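Local structure of prephenate dehydratase (Chlorobium tepidum TLS, 2QMX) at residues D37-V42 and Y66-R71. The protein catalyses the decarboxylating dehydration of prephenate to phenylpyruvate in phenylalanine biosynthesis and is inhibited by L-phenylalanine. Sequence-based numbering, arbitrary orientation.
Sequences DVFSAV and YDLLLR
Phe39 lays one face of its ring on Leu68, and this pair carries most of the contact between 37-42 and 66-71. Leu68 CB sits over the ring centre in a CH-pi contact, 3.4 Å from the centroid and 14° off the ring normal. Its closest ring atom is Phe39 CZ, 3.3 Å from Leu68 CB. From CB the leucine leads to the CD1-CE1 side of the ring, with Leu68 CD2 3.6 Å from Phe39 CD1. Leu69 adds a smaller touch at the far end of the ring. Its CB points away from 37-42, but the side chain bends back and brings Leu69 CD1 to 3.7 Å from Phe39 CE2. The Phe39 and Leu69 side chains meet at about a right angle.

Phe39 CB already points toward 66-71, and with CG anti to the carbonyl carbon (chi1 -72°) the ring continues to the backbone there. The nearest CA atoms, Phe39 and Leu68, are 7.5 Å apart. No hydrogen bond or salt bridge crosses; the side chains meet through carbon atoms alone, and all three touching residues are buried. Replacing Phe39 by an alanine removes the ring, which would probably leave Leu68 CB and Leu69 CD1 without their aromatic partner and open a gap between the helices.

Farther out, Phe39 also touches Ile52 and Leu69 touches Ile54, both on strand 49-56. Elsewhere on helix 63-71, Asp67 forms a salt bridge with Arg234 and Tyr66 stacks on Tyr246, both within the ACT-domain range. Helix 35-43 is the helix of a beta-alpha-beta crossover from strand 28-32 to strand 49-56. Helix 63-71 follows that second strand and packs beside helix 35-43, in the alpha/beta prephenate dehydratase domain, which belongs to the periplasmic-binding-protein clan.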
# COMPACT_ATOMS: atom_id res chain seq x y z
N ASP A 37 7.06 -14.43 -9.21
CA ASP A 37 6.99 -15.89 -9.13
C ASP A 37 5.57 -16.56 -9.10
O ASP A 37 5.39 -17.63 -9.69
CB ASP A 37 7.88 -16.39 -7.96
CG ASP A 37 9.37 -16.71 -8.40
OD1 ASP A 37 9.85 -16.28 -9.49
OD2 ASP A 37 10.08 -17.41 -7.64
N VAL A 38 4.59 -15.93 -8.44
CA VAL A 38 3.21 -16.46 -8.31
C VAL A 38 2.53 -16.43 -9.66
O VAL A 38 1.95 -17.44 -10.12
CB VAL A 38 2.32 -15.59 -7.36
CG1 VAL A 38 0.89 -16.07 -7.44
CG2 VAL A 38 2.83 -15.62 -5.92
N PHE A 39 2.58 -15.27 -10.33
CA PHE A 39 2.11 -15.21 -11.72
C PHE A 39 2.78 -16.22 -12.63
O PHE A 39 2.15 -16.70 -13.54
CB PHE A 39 2.23 -13.81 -12.33
CG PHE A 39 1.25 -12.83 -11.79
CD1 PHE A 39 1.44 -12.24 -10.54
CD2 PHE A 39 0.14 -12.45 -12.56
CE1 PHE A 39 0.53 -11.30 -10.06
CE2 PHE A 39 -0.77 -11.50 -12.12
CZ PHE A 39 -0.59 -10.93 -10.85
N SER A 40 4.04 -16.55 -12.40
CA SER A 40 4.78 -17.47 -13.31
C SER A 40 4.47 -18.97 -13.11
O SER A 40 4.61 -19.79 -14.03
CB SER A 40 6.28 -17.20 -13.18
OG SER A 40 6.52 -15.82 -13.41
N ALA A 41 4.08 -19.33 -11.89
CA ALA A 41 3.60 -20.67 -11.59
C ALA A 41 2.36 -20.95 -12.48
O ALA A 41 2.18 -22.06 -12.98
CB ALA A 41 3.23 -20.74 -10.10
N VAL A 42 1.52 -19.92 -12.70
CA VAL A 42 0.36 -20.03 -13.58
C VAL A 42 0.78 -20.08 -15.05
O VAL A 42 0.49 -21.07 -15.73
CB VAL A 42 -0.76 -18.98 -13.29
CG1 VAL A 42 -1.96 -19.21 -14.23
CG2 VAL A 42 -1.22 -19.08 -11.85
N TYR A 66 -1.67 -5.40 -9.89
CA TYR A 66 -2.16 -4.71 -11.12
C TYR A 66 -1.27 -4.59 -12.38
O TYR A 66 -1.82 -4.77 -13.49
CB TYR A 66 -2.67 -3.28 -10.86
CG TYR A 66 -3.95 -3.29 -10.19
CD1 TYR A 66 -5.07 -3.93 -10.78
CD2 TYR A 66 -4.08 -2.70 -8.91
CE1 TYR A 66 -6.28 -3.95 -10.10
CE2 TYR A 66 -5.27 -2.72 -8.24
CZ TYR A 66 -6.37 -3.33 -8.83
OH TYR A 66 -7.52 -3.33 -8.13
N ASP A 67 0.03 -4.20 -12.29
CA ASP A 67 0.79 -4.26 -13.58
C ASP A 67 0.90 -5.70 -14.09
O ASP A 67 0.93 -5.96 -15.31
CB ASP A 67 2.20 -3.65 -13.51
CG ASP A 67 2.18 -2.18 -13.23
OD1 ASP A 67 1.25 -1.51 -13.78
OD2 ASP A 67 3.06 -1.71 -12.45
N LEU A 68 0.98 -6.63 -13.15
CA LEU A 68 1.01 -8.06 -13.52
C LEU A 68 -0.33 -8.59 -14.03
O LEU A 68 -0.39 -9.37 -14.97
CB LEU A 68 1.57 -8.92 -12.40
CG LEU A 68 3.07 -9.30 -12.39
CD1 LEU A 68 4.01 -8.43 -13.36
CD2 LEU A 68 3.56 -9.31 -10.91
N LEU A 69 -1.43 -8.16 -13.46
CA LEU A 69 -2.73 -8.59 -13.96
C LEU A 69 -2.93 -8.09 -15.41
O LEU A 69 -3.45 -8.80 -16.30
CB LEU A 69 -3.80 -7.99 -13.03
CG LEU A 69 -4.66 -8.78 -11.98
CD1 LEU A 69 -4.26 -10.20 -11.73
CD2 LEU A 69 -5.00 -7.99 -10.68
N LEU A 70 -2.51 -6.84 -15.61
CA LEU A 70 -2.45 -6.21 -16.90
C LEU A 70 -1.56 -6.95 -17.88
O LEU A 70 -1.99 -7.23 -19.01
CB LEU A 70 -1.96 -4.80 -16.68
CG LEU A 70 -2.32 -3.62 -17.56
CD1 LEU A 70 -1.16 -3.45 -18.52
CD2 LEU A 70 -3.64 -3.85 -18.31
N ARG A 71 -0.32 -7.28 -17.50
CA ARG A 71 0.58 -7.92 -18.46
C ARG A 71 0.48 -9.44 -18.59
O ARG A 71 0.87 -10.03 -19.61
CB ARG A 71 2.03 -7.57 -18.14
CG ARG A 71 2.43 -6.22 -18.65
CD ARG A 71 3.49 -5.71 -17.72
NE ARG A 71 3.21 -4.34 -17.28
CZ ARG A 71 3.74 -3.80 -16.19
NH1 ARG A 71 4.59 -4.52 -15.42
NH2 ARG A 71 3.43 -2.54 -15.87